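Local coordinates for protein cytidylyltransferase (Leptospira borgpetersenii serovar Hardjo-bovis, PDB 6OEW) that probably acts as a magnesium-dependent nucleotidyltransferase, most likely moving a cytidylyl group from CTP to an acceptor, at residues T22-P25 and G26-A29; G33-I37 and L38-L42; T135-F138 and Q139-F142; E149-L153 and S154-K158; S223-D226 and L227-I231. All coordinates share one frame; numbering follows the deposited sequence.

Contact 1 (T22-P25 and G26-A29); sequences TRLP and GKIA
Lys27 folds back over the turn that precedes it, and its ammonium group gives a hydrogen bond to the carbonyl of Arg23, NZ to O 2.9 Å. The nitrogen arrives from above the carbonyl plane, 36° out of it. On the way Lys27 CD passes Leu24 O at 3.4 Å, while CB lies against Leu24 CD2 at 3.7 Å, so that the aliphatic part of the lysine packs against the leucine. With chi1 at 65°, CG sits between the backbone N and the carbonyl carbon, and the extended chain beyond it then spans the turn. A long, straight side chain with a donor at its end suits this reach.

Behind these contacts stands a type II beta turn from Leu24 to Lys27, closed by Lys27 N to Leu24 O at 3.1 Å. Pro25 supplies the restricted phi wanted at its second position, and Gly26 takes the positive phi of the third, where the preceding carbonyl leaves no room for a CB. The sequence RLPGK resembles the nucleotide-binding loop of related cytidylyltransferases.

Lys27 NZ also forms a salt bridge with Asp202 and a hydrogen bond to Ile201 O; its side chain lies about 5 Å from a bound magnesium ion. The loop joins strand 11-16 to strand 31-32, and beyond the turn Ile28 and Ala29 rest on helix 65-73.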
loop_
_atom_site.group_PDB
_atom_site.type_symbol
_atom_site.label_atom_id
_atom_site.label_comp_id
_atom_site.label_asym_id
_atom_site.label_seq_id
_atom_site.Cartn_x
_atom_site.Cartn_y
_atom_site.Cartn_z
ATOM N N THR A 22 -2.462 -4.767 -13.932
ATOM C CA THR A 22 -2.059 -4.209 -15.216
ATOM C C THR A 22 -0.608 -4.543 -15.530
ATOM O O THR A 22 -0.274 -4.921 -16.660
ATOM C CB THR A 22 -2.273 -2.696 -15.202
ATOM O OG1 THR A 22 -3.585 -2.402 -14.700
ATOM C CG2 THR A 22 -2.149 -2.135 -16.595
ATOM N N ARG A 23 0.273 -4.408 -14.545
ATOM C CA ARG A 23 1.675 -4.733 -14.722
ATOM C C ARG A 23 1.969 -6.048 -14.016
ATOM O O ARG A 23 1.574 -6.238 -12.852
ATOM C CB ARG A 23 2.566 -3.610 -14.192
ATOM C CG ARG A 23 2.323 -2.278 -14.886
ATOM C CD ARG A 23 3.403 -1.266 -14.551
ATOM N NE ARG A 23 4.647 -1.580 -15.250
ATOM C CZ ARG A 23 5.821 -1.012 -14.992
ATOM N NH1 ARG A 23 5.924 -0.093 -14.035
ATOM N NH2 ARG A 23 6.892 -1.368 -15.685
ATOM N N LEU A 24 2.623 -6.948 -14.744
ATOM C CA LEU A 24 3.045 -8.256 -14.255
ATOM C C LEU A 24 1.881 -9.009 -13.602
ATOM O O LEU A 24 1.943 -9.354 -12.413
ATOM C CB LEU A 24 4.224 -8.126 -13.299
ATOM C CG LEU A 24 5.058 -9.383 -13.064
ATOM C CD1 LEU A 24 5.703 -9.795 -14.383
ATOM C CD2 LEU A 24 6.123 -9.146 -11.983
ATOM N N PRO A 25 0.806 -9.276 -14.350
ATOM C CA PRO A 25 -0.307 -10.052 -13.788
ATOM C C PRO A 25 0.211 -11.338 -13.152
ATOM O O PRO A 25 1.117 -11.985 -13.681
ATOM C CB PRO A 25 -1.202 -10.328 -15.006
ATOM C CG PRO A 25 -0.298 -10.093 -16.229
ATOM C CD PRO A 25 0.630 -8.994 -15.789
ATOM N N GLY A 26 -0.332 -11.674 -11.971
ATOM C CA GLY A 26 0.069 -12.860 -11.234
ATOM C C GLY A 26 1.123 -12.612 -10.182
ATOM O O GLY A 26 1.452 -13.528 -9.410
ATOM N N LYS A 27 1.665 -11.402 -10.122
ATOM C CA LYS A 27 2.832 -11.164 -9.285
ATOM C C LYS A 27 2.515 -11.355 -7.806
ATOM O O LYS A 27 3.387 -11.770 -7.048
ATOM C CB LYS A 27 3.383 -9.758 -9.543
ATOM C CG LYS A 27 2.412 -8.617 -9.110
ATOM C CD LYS A 27 2.737 -7.304 -9.832
ATOM C CE LYS A 27 1.797 -6.173 -9.369
ATOM N NZ LYS A 27 1.941 -4.964 -10.239
ATOM N N ILE A 28 1.277 -11.077 -7.375
ATOM C CA ILE A 28 0.999 -11.170 -5.945
ATOM C C ILE A 28 1.074 -12.603 -5.450
ATOM O O ILE A 28 1.223 -12.827 -4.242
ATOM C CB ILE A 28 -0.377 -10.562 -5.605
ATOM C CG1 ILE A 28 -1.518 -11.326 -6.281
ATOM C CG2 ILE A 28 -0.391 -9.061 -5.944
ATOM C CD1 ILE A 28 -2.910 -10.828 -5.849
ATOM N N ALA A 29 0.997 -13.579 -6.358
ATOM C CA ALA A 29 1.098 -14.995 -6.033
ATOM C C ALA A 29 2.498 -15.560 -6.257
ATOM O O ALA A 29 2.695 -16.768 -6.098
ATOM C CB ALA A 29 0.070 -15.801 -6.856
#

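Contact 2 (G33-I37 and L38-L42); sequences GDTTI and LGFML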
loop_
_atom_site.group_PDB
_atom_site.type_symbol
_atom_site.label_atom_id
_atom_site.label_comp_id
_atom_site.label_asym_id
_atom_site.label_seq_id
_atom_site.Cartn_x
_atom_site.Cartn_y
_atom_site.Cartn_z
ATOM N N GLY A 33 10.244 -15.250 -0.190
ATOM C CA GLY A 33 10.598 -15.818 1.100
ATOM C C GLY A 33 9.966 -17.188 1.237
ATOM O O GLY A 33 9.966 -17.993 0.300
ATOM N N ASP A 34 9.386 -17.460 2.403
ATOM C CA ASP A 34 8.679 -18.718 2.592
ATOM C C ASP A 34 7.193 -18.606 2.279
ATOM O O ASP A 34 6.421 -19.492 2.659
ATOM C CB ASP A 34 8.886 -19.246 4.014
ATOM C CG ASP A 34 8.281 -18.342 5.079
ATOM O OD1 ASP A 34 7.782 -17.241 4.761
ATOM O OD2 ASP A 34 8.302 -18.750 6.254
ATOM N N THR A 35 6.777 -17.551 1.574
ATOM C CA THR A 35 5.358 -17.357 1.302
ATOM C C THR A 35 5.158 -16.817 -0.117
ATOM O O THR A 35 5.889 -17.202 -1.038
ATOM C CB THR A 35 4.756 -16.449 2.394
ATOM O OG1 THR A 35 3.347 -16.273 2.190
ATOM C CG2 THR A 35 5.459 -15.082 2.453
ATOM N N THR A 36 4.155 -15.973 -0.319
ATOM C CA THR A 36 3.909 -15.264 -1.568
ATOM C C THR A 36 4.204 -13.778 -1.391
ATOM O O THR A 36 4.372 -13.274 -0.269
ATOM C CB THR A 36 2.455 -15.453 -2.015
ATOM O OG1 THR A 36 1.594 -14.899 -0.999
ATOM C CG2 THR A 36 2.139 -16.946 -2.221
ATOM N N ILE A 37 4.243 -13.057 -2.516
ATOM C CA ILE A 37 4.429 -11.601 -2.448
ATOM C C ILE A 37 3.379 -10.968 -1.533
ATOM O O ILE A 37 3.707 -10.224 -0.600
ATOM C CB ILE A 37 4.388 -10.986 -3.861
ATOM C CG1 ILE A 37 5.720 -11.239 -4.589
ATOM C CG2 ILE A 37 4.054 -9.517 -3.794
ATOM C CD1 ILE A 37 6.840 -10.326 -4.139
ATOM N N LEU A 38 2.104 -11.273 -1.771
ATOM C CA LEU A 38 1.047 -10.685 -0.948
ATOM C C LEU A 38 1.085 -11.218 0.480
ATOM O O LEU A 38 0.882 -10.454 1.435
ATOM C CB LEU A 38 -0.325 -10.940 -1.578
ATOM C CG LEU A 38 -1.537 -10.352 -0.824
ATOM C CD1 LEU A 38 -1.383 -8.851 -0.499
ATOM C CD2 LEU A 38 -2.804 -10.567 -1.630
ATOM N N GLY A 39 1.353 -12.517 0.660
ATOM C CA GLY A 39 1.453 -13.051 2.020
ATOM C C GLY A 39 2.563 -12.403 2.835
ATOM O O GLY A 39 2.398 -12.118 4.029
ATOM N N PHE A 40 3.710 -12.161 2.201
ATOM C CA PHE A 40 4.799 -11.441 2.853
ATOM C C PHE A 40 4.343 -10.074 3.347
ATOM O O PHE A 40 4.669 -9.666 4.475
ATOM C CB PHE A 40 5.957 -11.293 1.866
ATOM C CG PHE A 40 7.283 -11.080 2.517
ATOM C CD1 PHE A 40 8.188 -12.133 2.626
ATOM C CD2 PHE A 40 7.636 -9.835 3.023
ATOM C CE1 PHE A 40 9.427 -11.954 3.219
ATOM C CE2 PHE A 40 8.890 -9.654 3.633
ATOM C CZ PHE A 40 9.771 -10.711 3.736
ATOM N N MET A 41 3.618 -9.340 2.503
ATOM C CA MET A 41 3.095 -8.031 2.882
ATOM C C MET A 41 2.180 -8.129 4.098
ATOM O O MET A 41 2.296 -7.342 5.048
ATOM C CB MET A 41 2.346 -7.413 1.706
ATOM C CG MET A 41 2.007 -5.937 1.911
ATOM S SD MET A 41 0.978 -5.336 0.557
ATOM C CE MET A 41 0.738 -3.621 1.080
ATOM N N LEU A 42 1.264 -9.094 4.082
ATOM C CA LEU A 42 0.345 -9.264 5.196
ATOM C C LEU A 42 1.101 -9.586 6.482
ATOM O O LEU A 42 0.780 -9.046 7.544
ATOM C CB LEU A 42 -0.680 -10.347 4.856
ATOM C CG LEU A 42 -1.632 -10.022 3.688
ATOM C CD1 LEU A 42 -2.595 -11.169 3.429
ATOM C CD2 LEU A 42 -2.424 -8.746 3.968
#
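Two threonine torsions bring strand 35-36 up against the helix that follows it. In Thr36, chi1 of 61° swings OG1 in between the backbone N and the carbonyl carbon, from where it accepts a hydrogen bond from Gly39 N at 2.9 Å, with an N-H...O angle of 153°. In Thr35, chi1 of -178° turns the hydroxyl anti to the backbone N and leaves the methyl facing the next residues of the helix: CG2 approaches Phe40 N at 3.4 Å and the ring atom Phe40 CD1 at 4.0 Å.

Thr36 is therefore the N-cap of helix 37-45, a place that suits a short side chain with an acceptor oxygen. Its own carbonyl starts the helical ladder, Thr36 O to Phe40 N 2.8 Å, and Ile37 O continues it to Met41 N at 3.2 Å. Gly39 fits because it has no CB: Thr35 OG1 comes to 3.7 Å from Gly39 CA, in the space a side chain would fill.

Phe40 also meets Phe32 edge-to-face, while Leu38 packs on helix 65-73 and Met41 on strand 11-16. Thr36 OG1 supplies an acceptor for Gly39 N, which has none from the helix itself, while Thr36 O opens the regular series at Phe40 N. The Thr35 methyl lies beside the Phe40 backbone and ring, apolar next to the polar cap; the N-terminal end of the helix dipole probably favours such oxygen atoms.

Contact 3 (T135-F138 and Q139-F142); sequences TNCF and QRTF
Asn136 and Cys137 meet Phe142 and Arg140, respectively, across a loop that leaves strand 133-135 through an ST turn, in which Cys137 N gives a nearly straight hydrogen bond to Thr135 OG1 at 2.9 Å. Beyond this turn the chain doubles back, and the two halves are joined by side-chain packing and by water.

The side chains of Asn136 and Phe142 cross at about a right angle, while the amide and ring planes are 40° apart. Asn136 ND2 lies 3.7 Å from Phe142 CD2, and Asn136 CB touches the neighbouring ring atom CE2 at 3.8 Å. The amide is held by both ends, since OD1 accepts from Ile148 N and ND2 donates to Met146 O; asparagine, offering an acceptor and a donor side by side, suits that double role. Phe142 itself packs on Ile116 of helix 114-126.

Arg140 keeps an extended chain from CG to NE, and Cys137 CB stands over one face of the guanidinium, toward its rim, 3.7 Å from NH2. The small cysteine lets this plane come close. A salt bridge from NH2 to Asp147 holds the charged end, and the Arg140 side chain comes within about 8 Å of a bound magnesium ion.

Water fills in for direct backbone bonds. Waters 1 and 2 both bind Asn136 O, water 2 also accepting from Phe142 N, and water 3 links Phe138 N with Gln139 O. Water 4 ties Phe138 O, at 2.8 Å, to the guanidinium, accepting from Arg140 NE at 3.1 Å.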
loop_
_atom_site.group_PDB
_atom_site.type_symbol
_atom_site.label_atom_id
_atom_site.label_comp_id
_atom_site.label_asym_id
_atom_site.label_seq_id
_atom_site.Cartn_x
_atom_site.Cartn_y
_atom_site.Cartn_z
ATOM N N THR A 135 -0.590 11.822 2.785
ATOM C CA THR A 135 0.132 10.923 1.877
ATOM C C THR A 135 1.630 11.081 2.083
ATOM O O THR A 135 2.108 12.131 2.515
ATOM C CB THR A 135 -0.236 11.192 0.384
ATOM O OG1 THR A 135 0.529 10.338 -0.487
ATOM C CG2 THR A 135 0.028 12.636 -0.008
ATOM N N ASN A 136 2.377 10.014 1.791
ATOM C CA ASN A 136 3.828 10.086 1.677
ATOM C C ASN A 136 4.288 9.850 0.241
ATOM O O ASN A 136 5.480 9.634 0.006
ATOM C CB ASN A 136 4.497 9.069 2.621
ATOM C CG ASN A 136 4.347 7.616 2.108
ATOM O OD1 ASN A 136 3.628 7.347 1.108
ATOM N ND2 ASN A 136 5.017 6.687 2.776
ATOM N N CYS A 137 3.364 9.872 -0.727
ATOM C CA CYS A 137 3.763 9.527 -2.085
ATOM C C CYS A 137 3.197 10.493 -3.118
ATOM O O CYS A 137 3.032 10.110 -4.284
ATOM C CB CYS A 137 3.366 8.071 -2.402
ATOM S SG CYS A 137 1.596 7.699 -2.249
ATOM N N PHE A 138 2.898 11.736 -2.726
ATOM C CA PHE A 138 2.720 12.798 -3.711
ATOM C C PHE A 138 4.115 13.298 -4.056
ATOM O O PHE A 138 4.746 12.790 -4.989
ATOM C CB PHE A 138 1.819 13.905 -3.167
ATOM C CG PHE A 138 1.482 14.974 -4.174
ATOM C CD1 PHE A 138 0.839 14.660 -5.356
ATOM C CD2 PHE A 138 1.766 16.306 -3.906
ATOM C CE1 PHE A 138 0.524 15.650 -6.270
ATOM C CE2 PHE A 138 1.443 17.298 -4.820
ATOM C CZ PHE A 138 0.821 16.969 -5.992
ATOM N N GLN A 139 4.626 14.261 -3.288
ATOM C CA GLN A 139 6.073 14.399 -3.191
ATOM C C GLN A 139 6.641 13.059 -2.739
ATOM O O GLN A 139 6.113 12.436 -1.811
ATOM C CB GLN A 139 6.452 15.492 -2.179
ATOM C CG GLN A 139 6.277 16.922 -2.641
ATOM C CD GLN A 139 6.829 17.899 -1.617
ATOM O OE1 GLN A 139 7.986 18.321 -1.701
ATOM N NE2 GLN A 139 6.000 18.249 -0.627
ATOM N N ARG A 140 7.702 12.596 -3.397
ATOM C CA ARG A 140 8.296 11.302 -3.073
ATOM C C ARG A 140 9.690 11.467 -2.485
ATOM O O ARG A 140 10.608 11.920 -3.179
ATOM C CB ARG A 140 8.350 10.408 -4.314
ATOM C CG ARG A 140 6.966 9.953 -4.747
ATOM C CD ARG A 140 7.002 9.080 -6.023
ATOM N NE ARG A 140 5.683 8.483 -6.235
ATOM C CZ ARG A 140 5.274 7.368 -5.632
ATOM N NH1 ARG A 140 6.095 6.715 -4.808
ATOM N NH2 ARG A 140 4.051 6.893 -5.854
ATOM N N THR A 141 9.854 11.066 -1.218
ATOM C CA THR A 141 11.176 10.948 -0.618
ATOM C C THR A 141 11.446 9.576 -0.018
ATOM O O THR A 141 12.582 9.331 0.400
ATOM C CB THR A 141 11.406 12.030 0.469
ATOM O OG1 THR A 141 10.319 12.032 1.405
ATOM C CG2 THR A 141 11.557 13.410 -0.156
ATOM N N PHE A 142 10.458 8.685 0.052
ATOM C CA PHE A 142 10.706 7.274 0.322
ATOM C C PHE A 142 10.942 6.538 -0.996
ATOM O O PHE A 142 10.579 7.014 -2.074
ATOM C CB PHE A 142 9.534 6.615 1.065
ATOM C CG PHE A 142 9.257 7.219 2.410
ATOM C CD1 PHE A 142 9.865 6.713 3.554
ATOM C CD2 PHE A 142 8.389 8.289 2.526
ATOM C CE1 PHE A 142 9.628 7.275 4.802
ATOM C CE2 PHE A 142 8.153 8.872 3.801
ATOM C CZ PHE A 142 8.762 8.346 4.918
HETATM O O HOH W 1 7.126 11.406 1.079
HETATM O O HOH W 2 7.655 8.629 -1.189
HETATM O O HOH W 3 3.902 12.996 -0.275
HETATM O O HOH W 4 4.250 11.101 -7.190
#

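Contact 4 (E149-L153 and S154-K158); sequences EIFTL and SLLEK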
loop_
_atom_site.group_PDB
_atom_site.type_symbol
_atom_site.label_atom_id
_atom_site.label_comp_id
_atom_site.label_asym_id
_atom_site.label_seq_id
_atom_site.Cartn_x
_atom_site.Cartn_y
_atom_site.Cartn_z
ATOM N N GLU A 149 -1.353 6.166 1.828
ATOM C CA GLU A 149 -2.313 7.253 1.791
ATOM C C GLU A 149 -3.339 6.990 2.873
ATOM O O GLU A 149 -3.738 5.842 3.088
ATOM C CB GLU A 149 -3.001 7.360 0.399
ATOM C CG GLU A 149 -1.989 7.612 -0.693
ATOM C CD GLU A 149 -2.451 7.134 -2.064
ATOM O OE1 GLU A 149 -3.021 6.022 -2.154
ATOM O OE2 GLU A 149 -2.224 7.884 -3.035
ATOM N N ILE A 150 -3.717 8.041 3.591
ATOM C CA ILE A 150 -4.694 7.958 4.669
ATOM C C ILE A 150 -5.742 9.027 4.439
ATOM O O ILE A 150 -5.401 10.204 4.275
ATOM C CB ILE A 150 -4.029 8.147 6.047
ATOM C CG1 ILE A 150 -2.840 7.173 6.174
ATOM C CG2 ILE A 150 -5.056 7.905 7.121
ATOM C CD1 ILE A 150 -2.017 7.372 7.490
ATOM N N PHE A 151 -7.015 8.638 4.454
ATOM C CA PHE A 151 -8.056 9.639 4.313
ATOM C C PHE A 151 -9.324 9.190 5.019
ATOM O O PHE A 151 -9.513 8.005 5.314
ATOM C CB PHE A 151 -8.332 9.952 2.841
ATOM C CG PHE A 151 -8.391 8.729 1.964
ATOM C CD1 PHE A 151 -9.570 8.011 1.841
ATOM C CD2 PHE A 151 -7.272 8.303 1.268
ATOM C CE1 PHE A 151 -9.633 6.874 1.020
ATOM C CE2 PHE A 151 -7.319 7.179 0.465
ATOM C CZ PHE A 151 -8.492 6.458 0.335
ATOM N N THR A 152 -10.182 10.168 5.310
ATOM C CA THR A 152 -11.432 9.918 6.011
ATOM C C THR A 152 -12.447 9.286 5.070
ATOM O O THR A 152 -12.386 9.448 3.848
ATOM C CB THR A 152 -12.033 11.208 6.590
ATOM O OG1 THR A 152 -12.382 12.115 5.536
ATOM C CG2 THR A 152 -11.053 11.896 7.554
ATOM N N LEU A 153 -13.386 8.555 5.657
ATOM C CA LEU A 153 -14.526 8.092 4.882
ATOM C C LEU A 153 -15.244 9.271 4.244
ATOM O O LEU A 153 -15.715 9.183 3.105
ATOM C CB LEU A 153 -15.473 7.297 5.778
ATOM C CG LEU A 153 -16.809 6.881 5.164
ATOM C CD1 LEU A 153 -16.613 5.785 4.159
ATOM C CD2 LEU A 153 -17.730 6.451 6.292
ATOM N N SER A 154 -15.327 10.397 4.965
ATOM C CA SER A 154 -16.013 11.566 4.421
ATOM C C SER A 154 -15.340 12.068 3.146
ATOM O O SER A 154 -16.022 12.419 2.174
ATOM C CB SER A 154 -16.084 12.669 5.483
ATOM O OG SER A 154 -17.131 12.368 6.385
ATOM N N LEU A 155 -14.005 12.100 3.123
ATOM C CA LEU A 155 -13.303 12.513 1.912
ATOM C C LEU A 155 -13.596 11.546 0.769
ATOM O O LEU A 155 -13.892 11.966 -0.355
ATOM C CB LEU A 155 -11.794 12.602 2.162
ATOM C CG LEU A 155 -11.048 12.886 0.841
ATOM C CD1 LEU A 155 -10.059 14.011 0.939
ATOM C CD2 LEU A 155 -10.358 11.627 0.276
ATOM N N LEU A 156 -13.532 10.244 1.046
ATOM C CA LEU A 156 -13.812 9.263 -0.001
ATOM C C LEU A 156 -15.223 9.445 -0.562
ATOM O O LEU A 156 -15.436 9.342 -1.776
ATOM C CB LEU A 156 -13.594 7.847 0.547
ATOM C CG LEU A 156 -13.845 6.712 -0.466
ATOM C CD1 LEU A 156 -12.964 6.948 -1.663
ATOM C CD2 LEU A 156 -13.528 5.355 0.182
ATOM N N GLU A 157 -16.194 9.759 0.299
ATOM C CA GLU A 157 -17.552 10.000 -0.175
ATOM C C GLU A 157 -17.618 11.229 -1.076
ATOM O O GLU A 157 -18.317 11.216 -2.101
ATOM C CB GLU A 157 -18.499 10.122 1.019
ATOM C CG GLU A 157 -18.790 8.757 1.652
ATOM C CD GLU A 157 -19.631 8.837 2.917
ATOM O OE1 GLU A 157 -19.608 9.886 3.590
ATOM O OE2 GLU A 157 -20.311 7.839 3.238
ATOM N N LYS A 158 -16.867 12.282 -0.739
ATOM C CA LYS A 158 -16.799 13.448 -1.618
ATOM C C LYS A 158 -16.183 13.084 -2.968
ATOM O O LYS A 158 -16.658 13.544 -4.012
ATOM C CB LYS A 158 -16.013 14.575 -0.952
#
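Phe151 and Thr152 end strand 149-152, and the chain then turns at once into helix 153-162, the two short axes standing at 86° with a closest approach of 6.5 Å. Thr152 is the N-cap: its OG1, set by chi1 of 64°, accepts from Leu155 N at 2.9 Å, while its carbonyl accepts from Leu156 N at 3.1 Å. One threonine thus serves two N-H groups of the first turn, and Leu153 O carries on with Glu157 N at 2.9 Å.

The corner is filled by apolar side chains. Phe151 meets Leu155 at about a right angle, CB against CD2 at 3.7 Å, and its CE1 reaches Leu156 CB at 4.1 Å. A flat, wide ring suits the end of the strand because it can touch two successive leucines of the helix. One turn on, the carboxylate carbon CD of Glu157 lies 4.1 Å from Leu153 CG.

Around this corner, Phe151 and Leu156 share Ile102 of strand 101-106. Leu153 packs on Leu91 and Ala94 of helix 86-96, Leu156 touches Tyr90 of the same helix, and Thr152 rests against Phe124 of helix 114-126.

Contact 5 (S223-D226 and L227-I231); sequences SYVD and LIEVI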
loop_
_atom_site.group_PDB
_atom_site.type_symbol
_atom_site.label_atom_id
_atom_site.label_comp_id
_atom_site.label_asym_id
_atom_site.label_seq_id
_atom_site.Cartn_x
_atom_site.Cartn_y
_atom_site.Cartn_z
ATOM N N SER A 223 13.087 -3.088 9.413
ATOM C CA SER A 223 12.492 -1.787 9.143
ATOM C C SER A 223 12.909 -1.266 7.766
ATOM O O SER A 223 13.820 -1.788 7.119
ATOM C CB SER A 223 12.884 -0.778 10.224
ATOM O OG SER A 223 14.221 -0.371 10.024
ATOM N N TYR A 224 12.215 -0.209 7.327
ATOM C CA TYR A 224 12.576 0.483 6.092
ATOM C C TYR A 224 14.017 0.975 6.132
ATOM O O TYR A 224 14.785 0.741 5.194
ATOM C CB TYR A 224 11.626 1.658 5.842
ATOM C CG TYR A 224 12.050 2.563 4.696
ATOM C CD1 TYR A 224 11.951 2.131 3.367
ATOM C CD2 TYR A 224 12.573 3.836 4.942
ATOM C CE1 TYR A 224 12.337 2.946 2.322
ATOM C CE2 TYR A 224 12.961 4.659 3.899
ATOM C CZ TYR A 224 12.841 4.202 2.596
ATOM O OH TYR A 224 13.224 4.998 1.552
ATOM N N VAL A 225 14.410 1.651 7.211
ATOM C CA VAL A 225 15.773 2.186 7.260
ATOM C C VAL A 225 16.808 1.057 7.233
ATOM O O VAL A 225 17.847 1.172 6.566
ATOM C CB VAL A 225 15.950 3.126 8.470
ATOM C CG1 VAL A 225 15.446 2.479 9.745
ATOM C CG2 VAL A 225 17.413 3.552 8.605
ATOM N N ASP A 226 16.542 -0.061 7.920
ATOM C CA ASP A 226 17.454 -1.208 7.819
ATOM C C ASP A 226 17.647 -1.620 6.366
ATOM O O ASP A 226 18.761 -1.949 5.942
ATOM C CB ASP A 226 16.928 -2.423 8.590
ATOM C CG ASP A 226 16.731 -2.156 10.057
ATOM O OD1 ASP A 226 15.863 -2.830 10.661
ATOM O OD2 ASP A 226 17.419 -1.270 10.593
ATOM N N LEU A 227 16.555 -1.605 5.605
ATOM C CA LEU A 227 16.547 -2.045 4.212
ATOM C C LEU A 227 17.375 -1.118 3.332
ATOM O O LEU A 227 18.159 -1.579 2.492
ATOM C CB LEU A 227 15.098 -2.108 3.723
ATOM C CG LEU A 227 14.821 -2.469 2.261
ATOM C CD1 LEU A 227 15.321 -3.872 1.961
ATOM C CD2 LEU A 227 13.326 -2.356 1.940
ATOM N N ILE A 228 17.196 0.193 3.492
ATOM C CA ILE A 228 17.992 1.141 2.720
ATOM C C ILE A 228 19.466 1.026 3.081
ATOM O O ILE A 228 20.339 1.128 2.212
ATOM C CB ILE A 228 17.469 2.573 2.920
ATOM C CG1 ILE A 228 15.973 2.644 2.595
ATOM C CG2 ILE A 228 18.270 3.557 2.069
ATOM C CD1 ILE A 228 15.625 2.170 1.191
ATOM N N GLU A 229 19.779 0.814 4.367
ATOM C CA GLU A 229 21.185 0.695 4.752
ATOM C C GLU A 229 21.821 -0.552 4.155
ATOM O O GLU A 229 22.984 -0.521 3.748
ATOM C CB GLU A 229 21.327 0.703 6.274
ATOM C CG GLU A 229 21.118 2.077 6.893
ATOM C CD GLU A 229 22.067 3.132 6.332
ATOM O OE1 GLU A 229 23.229 2.796 6.010
ATOM O OE2 GLU A 229 21.644 4.301 6.205
ATOM N N VAL A 230 21.069 -1.650 4.071
ATOM C CA VAL A 230 21.601 -2.864 3.453
ATOM C C VAL A 230 21.811 -2.665 1.951
ATOM O O VAL A 230 22.817 -3.116 1.391
ATOM C CB VAL A 230 20.677 -4.061 3.753
ATOM C CG1 VAL A 230 20.862 -5.160 2.731
ATOM C CG2 VAL A 230 20.965 -4.604 5.140
ATOM N N ILE A 231 20.869 -1.995 1.278
ATOM C CA ILE A 231 21.035 -1.660 -0.138
ATOM C C ILE A 231 22.242 -0.749 -0.335
ATOM O O ILE A 231 23.027 -0.920 -1.281
ATOM C CB ILE A 231 19.748 -1.015 -0.693
ATOM C CG1 ILE A 231 18.587 -2.019 -0.733
ATOM C CG2 ILE A 231 20.002 -0.425 -2.074
ATOM C CD1 ILE A 231 17.197 -1.388 -0.941
#
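Ile228 lies over one face of Tyr224, one turn back along helix 224-233, which begins with a capping box made by Ser223 and Asp226. Followed outward, the isoleucine first meets backbone: its CB is 3.9 Å from Val225 O. With chi1 of -54°, CG1 leans beside the backbone N, and there it touches Tyr224 O at 3.4 Å and Tyr224 CZ at 3.5 Å. This is a CH-pi contact, CG1 standing 3.8 Å from the ring centroid and 22° off the ring normal, shifted toward the rim. The tip, CD1, continues to the outer part of the ring, nearest to Tyr224 CE1 at 3.6 Å. A beta-branched aliphatic side chain suits this place, since one branch can run along the aromatic face while the other stays clear of it.

Tyr224 is steadied at its far end, where the hydroxyl is hydrogen-bonded to Ala143 N and more weakly to Asp194. Its side chain touches Met146 and Asn190, whereas Leu227 and Ile231 face Cys213 of helix 204-214, so this part of the helix is packed against surrounding loops and a neighbouring helix. Glu229, on the outer side, forms a salt bridge with Arg192.

The regular ladder runs from Ser223 O to Leu227 N and on through Asp226 O to Val230 N. The box closes the first turn reciprocally: Asp226 N donates to Ser223 OG at 3.1 Å, and Ser223 N donates to Asp226 OD1, also at 3.1 Å, from 42° above the carboxylate plane.

Overall arrangement
Along the chain the five contacts follow in series; none crosses or encloses another, and each closes a turn or the start of a helix. Contact 1 turns the loop after strand 11-16 and leads into contact 2, touching it where Ile28 O probably accepts a hydrogen bond from Leu38 N. Contact 3, about 24 Å from contact 2 between centres and across the chain's centre, bends the loop after strand 133-135. It touches contact 4, where strand 149-152 enters its helix, through Cys137 and Glu149. Contact 5 starts the last helix and meets contact 3 at Phe142 and Tyr224. The contacts lie at loops and helix starts that connect to the mixed sheet of what is probably a GT-A-type nucleotidyltransferase fold.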